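Local atomic coordinates of 3,4-dihydroxy-2-butanone 4-phosphate synthase (PDB entry 1TKS), a protein that catalyses the conversion of D-ribulose 5-phosphate to formate and 3,4-dihydroxy-2-butanone 4-phosphate, a step of riboflavin biosynthesis. Residues R133-P136 and K140-R143; A149-T154 and N196-Y201. One frame throughout, in Å; residues are numbered along the deposited sequence.

Contact 1: R133-P136 and K140-R143; sequences RAVP and KKRR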
ATOM      1  N   ARG B 133      -9.217  -3.720 -12.543  1.00  8.73           N
ATOM      2  CA  ARG B 133     -10.193  -3.883 -13.616  1.00  9.64           C
ATOM      3  C   ARG B 133     -11.242  -4.954 -13.337  1.00  9.27           C
ATOM      4  O   ARG B 133     -10.934  -6.146 -13.313  1.00 10.15           O
ATOM      5  CB  ARG B 133      -9.476  -4.210 -14.929  1.00 10.10           C
ATOM      6  CG  ARG B 133      -8.572  -3.095 -15.429  1.00 12.57           C
ATOM      7  CD  ARG B 133      -7.956  -3.443 -16.776  1.00 17.43           C
ATOM      8  NE  ARG B 133      -8.986  -3.498 -17.810  1.00 25.84           N
ATOM      9  CZ  ARG B 133      -8.747  -3.649 -19.108  1.00 26.84           C
ATOM     10  NH1 ARG B 133      -7.502  -3.765 -19.551  1.00 29.79           N
ATOM     11  NH2 ARG B 133      -9.757  -3.679 -19.966  1.00 30.02           N
ATOM     12  N   ALA B 134     -12.484  -4.526 -13.133  1.00  8.80           N
ATOM     13  CA  ALA B 134     -13.577  -5.458 -12.871  1.00  9.20           C
ATOM     14  C   ALA B 134     -14.084  -6.014 -14.202  1.00 10.57           C
ATOM     15  O   ALA B 134     -14.321  -5.259 -15.145  1.00 12.19           O
ATOM     16  CB  ALA B 134     -14.704  -4.746 -12.135  1.00 10.32           C
ATOM     17  N   VAL B 135     -14.258  -7.330 -14.277  1.00  9.86           N
ATOM     18  CA  VAL B 135     -14.720  -7.955 -15.512  1.00  9.57           C
ATOM     19  C   VAL B 135     -16.178  -7.640 -15.832  1.00  9.99           C
ATOM     20  O   VAL B 135     -16.989  -7.404 -14.931  1.00  9.95           O
ATOM     21  CB  VAL B 135     -14.549  -9.501 -15.471  1.00  8.79           C
ATOM     22  CG1 VAL B 135     -13.098  -9.854 -15.213  1.00  9.86           C
ATOM     23  CG2 VAL B 135     -15.448 -10.117 -14.396  1.00  8.62           C
ATOM     24  N   PRO B 136     -16.524  -7.609 -17.130  1.00 11.27           N
ATOM     25  CA  PRO B 136     -17.899  -7.329 -17.548  1.00 11.27           C
ATOM     26  C   PRO B 136     -18.815  -8.385 -16.938  1.00 10.57           C
ATOM     27  O   PRO B 136     -18.487  -9.574 -16.941  1.00 12.25           O
ATOM     28  CB  PRO B 136     -17.827  -7.450 -19.066  1.00 12.22           C
ATOM     29  CG  PRO B 136     -16.447  -6.990 -19.371  1.00 11.64           C
ATOM     30  CD  PRO B 136     -15.627  -7.676 -18.297  1.00 12.73           C
ATOM     31  N   LYS B 140     -21.714 -11.564 -11.480  1.00 12.39           N
ATOM     32  CA  LYS B 140     -22.360 -12.678 -12.154  1.00 15.79           C
ATOM     33  C   LYS B 140     -21.341 -13.402 -13.019  1.00 16.08           C
ATOM     34  O   LYS B 140     -21.609 -14.488 -13.529  1.00 17.08           O
ATOM     35  CB  LYS B 140     -23.530 -12.190 -13.013  1.00 17.39           C
ATOM     36  CG  LYS B 140     -24.735 -11.745 -12.196  1.00 21.99           C
ATOM     37  CD  LYS B 140     -26.000 -11.690 -13.037  1.00 24.56           C
ATOM     38  CE  LYS B 140     -25.987 -10.534 -14.029  1.00 27.55           C
ATOM     39  NZ  LYS B 140     -26.094  -9.199 -13.364  1.00 28.20           N
ATOM     40  N   LYS B 141     -20.163 -12.800 -13.163  1.00 16.05           N
ATOM     41  CA  LYS B 141     -19.096 -13.380 -13.971  1.00 16.33           C
ATOM     42  C   LYS B 141     -17.907 -13.822 -13.120  1.00 16.43           C
ATOM     43  O   LYS B 141     -17.295 -14.855 -13.388  1.00 18.11           O
ATOM     44  CB  LYS B 141     -18.624 -12.365 -15.016  1.00 18.26           C
ATOM     45  CG  LYS B 141     -17.676 -12.939 -16.057  1.00 22.00           C
ATOM     46  CD  LYS B 141     -18.379 -13.978 -16.919  1.00 24.71           C
ATOM     47  CE  LYS B 141     -17.460 -14.520 -18.000  1.00 27.32           C
ATOM     48  NZ  LYS B 141     -18.127 -15.574 -18.815  1.00 27.26           N
ATOM     49  N   ARG B 142     -17.587 -13.030 -12.100  1.00 15.81           N
ATOM     50  CA  ARG B 142     -16.469 -13.319 -11.200  1.00 15.76           C
ATOM     51  C   ARG B 142     -16.799 -12.777  -9.813  1.00 15.09           C
ATOM     52  O   ARG B 142     -17.076 -11.588  -9.660  1.00 13.74           O
ATOM     53  CB  ARG B 142     -15.192 -12.656 -11.726  1.00 15.74           C
ATOM     54  CG  ARG B 142     -13.959 -12.881 -10.862  1.00 19.09           C
ATOM     55  CD  ARG B 142     -12.716 -12.278 -11.516  1.00 20.82           C
ATOM     56  NE  ARG B 142     -11.494 -12.559 -10.761  1.00 24.03           N
ATOM     57  CZ  ARG B 142     -11.075 -11.865  -9.705  1.00 25.50           C
ATOM     58  NH1 ARG B 142      -9.952 -12.211  -9.090  1.00 28.05           N
ATOM     59  NH2 ARG B 142     -11.762 -10.817  -9.272  1.00 23.57           N
ATOM     60  N   ARG B 143     -16.766 -13.641  -8.803  1.00 14.85           N
ATOM     61  CA  ARG B 143     -17.089 -13.213  -7.444  1.00 15.00           C
ATOM     62  C   ARG B 143     -15.928 -12.587  -6.680  1.00 14.30           C
ATOM     63  O   ARG B 143     -15.720 -12.881  -5.504  1.00 16.33           O
ATOM     64  CB  ARG B 143     -17.653 -14.384  -6.638  1.00 14.56           C
ATOM     65  CG  ARG B 143     -18.978 -14.904  -7.159  1.00 15.68           C
ATOM     66  CD  ARG B 143     -19.707 -15.686  -6.088  1.00 18.03           C
ATOM     67  NE  ARG B 143     -20.904 -16.342  -6.600  1.00 19.51           N
ATOM     68  CZ  ARG B 143     -21.834 -16.887  -5.827  1.00 20.26           C
ATOM     69  NH1 ARG B 143     -22.892 -17.472  -6.369  1.00 20.04           N
ATOM     70  NH2 ARG B 143     -21.710 -16.835  -4.509  1.00 19.78           N
TER

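Contact 2: A149-T154 and N196-Y201; sequences AVQLST and NQLVEY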
ATOM      1  N   ALA B 149     -17.060  -4.354  -5.522  1.00  8.65           N
ATOM      2  CA  ALA B 149     -17.000  -2.899  -5.364  1.00  8.38           C
ATOM      3  C   ALA B 149     -17.731  -2.183  -6.498  1.00  9.04           C
ATOM      4  O   ALA B 149     -18.549  -1.298  -6.253  1.00  8.38           O
ATOM      5  CB  ALA B 149     -15.539  -2.431  -5.300  1.00  9.85           C
ATOM      6  N   VAL B 150     -17.440  -2.559  -7.741  1.00  9.14           N
ATOM      7  CA  VAL B 150     -18.101  -1.922  -8.872  1.00  8.08           C
ATOM      8  C   VAL B 150     -19.595  -2.264  -8.882  1.00  8.57           C
ATOM      9  O   VAL B 150     -20.420  -1.449  -9.290  1.00  8.81           O
ATOM     10  CB  VAL B 150     -17.436  -2.343 -10.206  1.00  7.03           C
ATOM     11  CG1 VAL B 150     -18.149  -1.688 -11.389  1.00  6.54           C
ATOM     12  CG2 VAL B 150     -15.964  -1.940 -10.190  1.00  9.82           C
ATOM     13  N   GLN B 151     -19.943  -3.459  -8.413  1.00  7.39           N
ATOM     14  CA  GLN B 151     -21.342  -3.877  -8.361  1.00  7.89           C
ATOM     15  C   GLN B 151     -22.106  -3.023  -7.346  1.00  6.98           C
ATOM     16  O   GLN B 151     -23.232  -2.600  -7.607  1.00  8.41           O
ATOM     17  CB  GLN B 151     -21.443  -5.348  -7.954  1.00  6.94           C
ATOM     18  CG  GLN B 151     -22.828  -5.961  -8.142  1.00 10.33           C
ATOM     19  CD  GLN B 151     -23.003  -6.580  -9.512  1.00 11.36           C
ATOM     20  OE1 GLN B 151     -23.694  -6.040 -10.380  1.00 15.46           O
ATOM     21  NE2 GLN B 151     -22.367  -7.723  -9.716  1.00  8.20           N
ATOM     22  N   LEU B 152     -21.496  -2.788  -6.185  1.00  8.85           N
ATOM     23  CA  LEU B 152     -22.127  -1.982  -5.151  1.00  7.26           C
ATOM     24  C   LEU B 152     -22.372  -0.571  -5.662  1.00  7.42           C
ATOM     25  O   LEU B 152     -23.468  -0.032  -5.516  1.00  8.42           O
ATOM     26  CB  LEU B 152     -21.257  -1.943  -3.890  1.00  8.87           C
ATOM     27  CG  LEU B 152     -21.319  -3.221  -3.047  1.00  8.30           C
ATOM     28  CD1 LEU B 152     -20.180  -3.244  -2.040  1.00  9.01           C
ATOM     29  CD2 LEU B 152     -22.666  -3.295  -2.333  1.00  9.93           C
ATOM     30  N   SER B 153     -21.356   0.027  -6.274  1.00  7.82           N
ATOM     31  CA  SER B 153     -21.497   1.374  -6.801  1.00  8.80           C
ATOM     32  C   SER B 153     -22.620   1.440  -7.837  1.00  9.59           C
ATOM     33  O   SER B 153     -23.436   2.362  -7.823  1.00  9.28           O
ATOM     34  CB  SER B 153     -20.172   1.844  -7.411  1.00  8.32           C
ATOM     35  OG  SER B 153     -19.218   2.076  -6.388  1.00  9.12           O
ATOM     36  N   THR B 154     -22.667   0.458  -8.730  1.00  8.49           N
ATOM     37  CA  THR B 154     -23.700   0.417  -9.759  1.00  9.62           C
ATOM     38  C   THR B 154     -25.092   0.325  -9.134  1.00  9.31           C
ATOM     39  O   THR B 154     -26.002   1.075  -9.497  1.00  9.32           O
ATOM     40  CB  THR B 154     -23.488  -0.781 -10.709  1.00  8.99           C
ATOM     41  OG1 THR B 154     -22.218  -0.650 -11.361  1.00 11.35           O
ATOM     42  CG2 THR B 154     -24.586  -0.830 -11.765  1.00  8.59           C
ATOM     43  N   ASN B 196     -21.852 -13.625  -1.413  1.00 13.20           N
ATOM     44  CA  ASN B 196     -22.864 -14.630  -1.696  1.00 13.91           C
ATOM     45  C   ASN B 196     -24.231 -13.987  -1.518  1.00 14.18           C
ATOM     46  O   ASN B 196     -25.143 -14.172  -2.324  1.00 12.65           O
ATOM     47  CB  ASN B 196     -22.720 -15.806  -0.735  1.00 18.56           C
ATOM     48  CG  ASN B 196     -22.197 -17.044  -1.414  1.00 23.68           C
ATOM     49  OD1 ASN B 196     -21.053 -17.085  -1.867  1.00 27.06           O
ATOM     50  ND2 ASN B 196     -23.038 -18.066  -1.499  1.00 27.75           N
ATOM     51  N   GLN B 197     -24.352 -13.225  -0.441  1.00 13.60           N
ATOM     52  CA  GLN B 197     -25.581 -12.526  -0.104  1.00 14.53           C
ATOM     53  C   GLN B 197     -25.939 -11.535  -1.212  1.00 13.28           C
ATOM     54  O   GLN B 197     -27.105 -11.389  -1.579  1.00 15.36           O
ATOM     55  CB  GLN B 197     -25.377 -11.792   1.223  1.00 14.56           C
ATOM     56  CG  GLN B 197     -26.614 -11.162   1.805  1.00 12.62           C
ATOM     57  CD  GLN B 197     -26.287 -10.143   2.882  1.00 11.58           C
ATOM     58  OE1 GLN B 197     -27.177  -9.662   3.582  1.00 13.38           O
ATOM     59  NE2 GLN B 197     -25.008  -9.800   3.012  1.00  8.21           N
ATOM     60  N   LEU B 198     -24.924 -10.866  -1.752  1.00 11.93           N
ATOM     61  CA  LEU B 198     -25.125  -9.884  -2.811  1.00 11.92           C
ATOM     62  C   LEU B 198     -25.493 -10.543  -4.144  1.00 12.33           C
ATOM     63  O   LEU B 198     -26.337 -10.033  -4.883  1.00 11.78           O
ATOM     64  CB  LEU B 198     -23.861  -9.034  -2.964  1.00 13.69           C
ATOM     65  CG  LEU B 198     -23.944  -7.823  -3.894  1.00 16.21           C
ATOM     66  CD1 LEU B 198     -25.108  -6.932  -3.474  1.00 15.86           C
ATOM     67  CD2 LEU B 198     -22.630  -7.050  -3.843  1.00 16.08           C
ATOM     68  N   VAL B 199     -24.863 -11.675  -4.451  1.00 11.32           N
ATOM     69  CA  VAL B 199     -25.152 -12.388  -5.692  1.00 11.59           C
ATOM     70  C   VAL B 199     -26.597 -12.877  -5.689  1.00 13.21           C
ATOM     71  O   VAL B 199     -27.284 -12.817  -6.708  1.00 14.74           O
ATOM     72  CB  VAL B 199     -24.202 -13.597  -5.884  1.00 10.52           C
ATOM     73  CG1 VAL B 199     -24.675 -14.456  -7.060  1.00 11.70           C
ATOM     74  CG2 VAL B 199     -22.785 -13.105  -6.138  1.00 10.66           C
ATOM     75  N   GLU B 200     -27.061 -13.352  -4.539  1.00 12.48           N
ATOM     76  CA  GLU B 200     -28.431 -13.828  -4.434  1.00 15.22           C
ATOM     77  C   GLU B 200     -29.385 -12.677  -4.725  1.00 15.64           C
ATOM     78  O   GLU B 200     -30.399 -12.852  -5.404  1.00 15.52           O
ATOM     79  CB  GLU B 200     -28.695 -14.385  -3.034  1.00 16.40           C
ATOM     80  CG  GLU B 200     -28.045 -15.736  -2.773  1.00 22.23           C
ATOM     81  CD  GLU B 200     -28.340 -16.259  -1.383  1.00 25.48           C
ATOM     82  OE1 GLU B 200     -29.505 -16.154  -0.941  1.00 29.38           O
ATOM     83  OE2 GLU B 200     -27.415 -16.789  -0.731  1.00 29.47           O
ATOM     84  N   TYR B 201     -29.049 -11.494  -4.220  1.00 15.31           N
ATOM     85  CA  TYR B 201     -29.881 -10.312  -4.422  1.00 15.98           C
ATOM     86  C   TYR B 201     -30.039  -9.936  -5.894  1.00 16.94           C
ATOM     87  O   TYR B 201     -31.159  -9.794  -6.387  1.00 18.22           O
ATOM     88  CB  TYR B 201     -29.298  -9.114  -3.672  1.00 15.48           C
ATOM     89  CG  TYR B 201     -30.154  -7.871  -3.783  1.00 14.32           C
ATOM     90  CD1 TYR B 201     -31.302  -7.724  -3.012  1.00 15.48           C
ATOM     91  CD2 TYR B 201     -29.835  -6.862  -4.691  1.00 14.36           C
ATOM     92  CE1 TYR B 201     -32.117  -6.603  -3.142  1.00 14.69           C
ATOM     93  CE2 TYR B 201     -30.642  -5.738  -4.833  1.00 14.89           C
ATOM     94  CZ  TYR B 201     -31.784  -5.616  -4.054  1.00 14.83           C
ATOM     95  OH  TYR B 201     -32.586  -4.507  -4.195  1.00 15.47           O
TER

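Contact 1: R133-P136 and K140-R143
Val135 pushes one methyl, CG2, against the roots of two basic side chains, Lys141 and Arg142. The methyl lies 3.7 Å from Arg142 CB and 3.9 Å from Lys141 CB. Val135 crosses both chains at about a right angle; CG2 meets CB of Arg142, and both CB and CG of Lys141. Its CG1 lies anti to the carbonyl carbon (chi1 -57°), which leaves CG2 between the backbone N and the carbonyl carbon, turned to the 140-143 side. Pro136 adds a backbone atom instead of its ring: Pro136 O comes within 3.4 Å of Lys141 CB and 3.6 Å of Lys141 CG. This is van der Waals packing of aliphatic carbon on a carbonyl. The end of strand 129-134 with the residues just after it, and 140-143, flank a short turn on the way to helix 145-155. Arg142 and Arg143 belong to the probable binding site for D-ribulose 5-phosphate. Lys141 starts toward the valine, but its chain bends at chi2 (65°) and carries NZ away from the contact. Arg142 behaves differently, for its chain runs extended from CG to NE. The guanidinium therefore ends well beyond the valine, where NH2 forms a salt bridge with Glu147. The other carboxylate oxygen of Glu147 accepts a hydrogen bond from Val135 N, so one glutamate grips both segments. The Arg142 side chain also lies about 5 Å from that of Thr85, another probable substrate-binding residue.

Contact 2: A149-T154 and N196-Y201
Gln151 is the first residue of 149-154 to meet the other helix, at Leu198. Its contact is light: Gln151 CG lies 4.4 Å from Leu198 CD2. The glutamine side chain also touches Leu138 and Leu139 of the preceding loop. One residue on, Leu152 makes the closer approach. Leu152 CD2 is 4.0 Å from Leu198 CD2, and Leu152 CG is 4.1 Å from the same methyl. The two leucines meet at a slant, near the ends of their side chains. Leu198 sets off toward 149-154, with CG anti to its backbone N (chi1 -172°). Leu152 does not start in that direction, but its branched end comes nearer. All three touching residues are buried. The backbones are bridged by side chains alone: the nearest CA atoms, of Leu152 and Leu198, are 8.8 Å apart. Ser153 faces elsewhere, and its OG is hydrogen-bonded with Ala161 O and Tyr15 OH. Thr154 turns back on its own helix. Its OG1 reaches Val150 O at 2.9 Å, tilted 31° from the carbonyl plane, while Thr154 N binds the same oxygen from the opposite face. One carbonyl therefore holds both groups of the threonine. The contact is apolar helix-helix packing, joining helix 145-155 to helix 195-203, which directly follows edge strand 191-194 of the mixed sheet. Around it, helix 8-16 packs on Leu152 through Leu12 and Tyr15, and on Tyr201 through Ile8. Leu139 also touches Leu198. Ala149 and Val150 rest on Pro61 of strand 59-63, so helix 145-155 touches both that strand and helix 195-203.

From the N terminus, the chain reaches contact 1 at the end of strand 129-134. Contact 1 closes a short loop of three intervening residues, 137-139. The chain then enters helix 145-155, where contact 2 opens. Contact 2 closes a much longer loop of 41 residues, which includes strand 162-166, helix 178-188 and strand 191-194. The two loops follow in series and neither nest nor cross. Their centres are 11 Å apart, and they touch directly. Ala134 CB packs on Val150 CG2 at 3.6 Å, and Arg143 NH1 lies against Val199 CG1. Together they tie strand 129-134, the loop with the probable substrate-binding arginines, helix 145-155 and the C-terminal helix 195-203.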